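Side-chain contact in archaeal flagellar ATP-binding protein FlaH (Methanocaldococcus jannaschii DSM 2661, PDB 4WIA), which is probably an ATP-binding, P-loop-type accessory protein of the archaeal flagellum (archaellum), and may hydrolyse ATP: residues V140-D143 and D144-F148. Sequence-based numbering, arbitrary orientation.
Sequences VNVD and DLMAF
Asn141 and Asp144 meet where the chain enters helix 142-153, whose first turn closes as Leu145 N bonds to Asn141 O at 3.1 Å, followed by Met146 N to Val142 O and Ala147 N to Asp143 O. The two residues form a capping box. CG of Asn141 sits between its backbone N and carbonyl carbon (chi1 73°), which turns the amide back over the helix start, where OD1 accepts from Asp144 N (3.2 Å); a short side chain ending in an acceptor suits this N-cap, because amides such as Asp144 N have no carbonyl one turn earlier within the helix. In return, Asp144 OD2 takes Asn141 N on its anti side, somewhat out of the carboxylate plane, at 3.1 Å, a nearly straight bond (168°). The amide and carboxylate planes are almost parallel, 9° apart. Asp144's negative charge also probably suits the positive end of the helix dipole. Replacing Asp144 by an alanine is likely to leave Asn141 N without this acceptor. One turn apart, Val142 CG1 and CG of Met146, here a selenomethionine, lie side by side at 4.1 Å, apolar groups suited to a buried face. Val142 packs on Val172 and Ile176 of helix 170-179 and, with Leu145, on Ile133 of helix 129-134, while Val140 and Leu145 reach Met113 of helix 108-114.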
ATOM      1  N   VAL A 140     -14.281 -37.952  11.533  1.00 87.56           N
ATOM      2  CA  VAL A 140     -13.291 -37.227  10.766  1.00 82.32           C
ATOM      3  C   VAL A 140     -11.967 -37.374  11.502  1.00 80.62           C
ATOM      4  O   VAL A 140     -11.877 -37.052  12.701  1.00 78.64           O
ATOM      5  CB  VAL A 140     -13.620 -35.724  10.615  1.00 79.00           C
ATOM      6  CG1 VAL A 140     -12.538 -35.023   9.789  1.00 76.45           C
ATOM      7  CG2 VAL A 140     -14.987 -35.532   9.987  1.00 79.30           C
ATOM      8  N   ASN A 141     -10.946 -37.839  10.785  1.00 79.42           N
ATOM      9  CA  ASN A 141      -9.571 -37.885  11.316  1.00 80.54           C
ATOM     10  C   ASN A 141      -8.608 -36.875  10.635  1.00 77.90           C
ATOM     11  O   ASN A 141      -8.979 -36.127   9.712  1.00 76.12           O
ATOM     12  CB  ASN A 141      -9.038 -39.334  11.305  1.00 83.12           C
ATOM     13  CG  ASN A 141      -8.698 -39.856   9.915  1.00 82.39           C
ATOM     14  OD1 ASN A 141      -8.126 -39.171   9.081  1.00 79.54           O
ATOM     15  ND2 ASN A 141      -9.010 -41.118   9.691  1.00 84.73           N
ATOM     16  N   VAL A 142      -7.383 -36.847  11.139  1.00 80.35           N
ATOM     17  CA  VAL A 142      -6.364 -35.855  10.745  1.00 76.01           C
ATOM     18  C   VAL A 142      -5.966 -35.952   9.286  1.00 74.09           C
ATOM     19  O   VAL A 142      -5.831 -34.937   8.631  1.00 73.10           O
ATOM     20  CB  VAL A 142      -5.121 -35.938  11.675  1.00 79.12           C
ATOM     21  CG1 VAL A 142      -4.063 -34.884  11.310  1.00 75.25           C
ATOM     22  CG2 VAL A 142      -5.593 -35.696  13.092  1.00 81.73           C
ATOM     23  N   ASP A 143      -5.787 -37.165   8.782  1.00 76.56           N
ATOM     24  CA  ASP A 143      -5.467 -37.374   7.371  1.00 76.19           C
ATOM     25  C   ASP A 143      -6.530 -36.731   6.473  1.00 73.24           C
ATOM     26  O   ASP A 143      -6.216 -36.206   5.402  1.00 70.25           O
ATOM     27  CB  ASP A 143      -5.382 -38.878   7.077  1.00 80.32           C
ATOM     28  CG  ASP A 143      -4.266 -39.547   7.833  1.00 82.92           C
ATOM     29  OD1 ASP A 143      -3.106 -39.089   7.745  1.00 83.60           O
ATOM     30  OD2 ASP A 143      -4.533 -40.539   8.526  1.00 85.61           O
ATOM     31  N   ASP A 144      -7.794 -36.828   6.911  1.00 71.69           N
ATOM     32  CA  ASP A 144      -8.925 -36.252   6.160  1.00 71.40           C
ATOM     33  C   ASP A 144      -8.828 -34.752   6.187  1.00 66.51           C
ATOM     34  O   ASP A 144      -9.056 -34.076   5.191  1.00 67.50           O
ATOM     35  CB  ASP A 144     -10.274 -36.624   6.773  1.00 72.06           C
ATOM     36  CG  ASP A 144     -10.551 -38.135   6.768  1.00 76.80           C
ATOM     37  OD1 ASP A 144     -10.212 -38.841   5.798  1.00 77.26           O
ATOM     38  OD2 ASP A 144     -11.147 -38.602   7.750  1.00 76.49           O
ATOM     39  N   LEU A 145      -8.547 -34.226   7.361  1.00 64.22           N
ATOM     40  CA  LEU A 145      -8.435 -32.798   7.494  1.00 63.94           C
ATOM     41  C   LEU A 145      -7.279 -32.268   6.654  1.00 61.99           C
ATOM     42  O   LEU A 145      -7.421 -31.259   5.955  1.00 56.20           O
ATOM     43  CB  LEU A 145      -8.229 -32.422   8.955  1.00 63.37           C
ATOM     44  CG  LEU A 145      -8.143 -30.927   9.235  1.00 57.61           C
ATOM     45  CD1 LEU A 145      -9.490 -30.247   9.021  1.00 56.85           C
ATOM     46  CD2 LEU A 145      -7.621 -30.749  10.648  1.00 56.49           C
HETATM   47  N   MSE A 146      -6.150 -32.977   6.715  1.00 66.27           N
HETATM   48  CA  MSE A 146      -4.954 -32.580   5.942  1.00 65.85           C
HETATM   49  C   MSE A 146      -5.260 -32.617   4.471  1.00 63.95           C
HETATM   50  O   MSE A 146      -4.905 -31.729   3.731  1.00 69.01           O
HETATM   51  CB  MSE A 146      -3.705 -33.425   6.255  1.00 66.34           C
HETATM   52  CG  MSE A 146      -3.171 -33.252   7.684  1.00 66.91           C
HETATM   53 SE   MSE A 146      -2.773 -31.428   8.305  1.00 65.01          SE
HETATM   54  CE  MSE A 146      -3.163 -30.557   6.582  1.00 61.51           C
ATOM     55  N   ALA A 147      -5.923 -33.664   4.038  1.00 66.35           N
ATOM     56  CA  ALA A 147      -6.283 -33.811   2.621  1.00 67.78           C
ATOM     57  C   ALA A 147      -7.175 -32.667   2.179  1.00 65.15           C
ATOM     58  O   ALA A 147      -7.041 -32.173   1.072  1.00 69.45           O
ATOM     59  CB  ALA A 147      -6.973 -35.160   2.390  1.00 68.51           C
ATOM     60  N   PHE A 148      -8.082 -32.255   3.053  1.00 61.98           N
ATOM     61  CA  PHE A 148      -8.950 -31.151   2.753  1.00 57.68           C
ATOM     62  C   PHE A 148      -8.172 -29.839   2.620  1.00 53.61           C
ATOM     63  O   PHE A 148      -8.372 -29.059   1.680  1.00 49.57           O
ATOM     64  CB  PHE A 148     -10.003 -31.021   3.855  1.00 55.78           C
ATOM     65  CG  PHE A 148     -10.730 -29.708   3.803  1.00 53.29           C
ATOM     66  CD1 PHE A 148     -11.729 -29.507   2.864  1.00 52.06           C
ATOM     67  CD2 PHE A 148     -10.313 -28.643   4.578  1.00 52.49           C
ATOM     68  CE1 PHE A 148     -12.371 -28.308   2.759  1.00 50.71           C
ATOM     69  CE2 PHE A 148     -10.961 -27.416   4.491  1.00 52.15           C
ATOM     70  CZ  PHE A 148     -12.001 -27.245   3.573  1.00 50.64           C
TER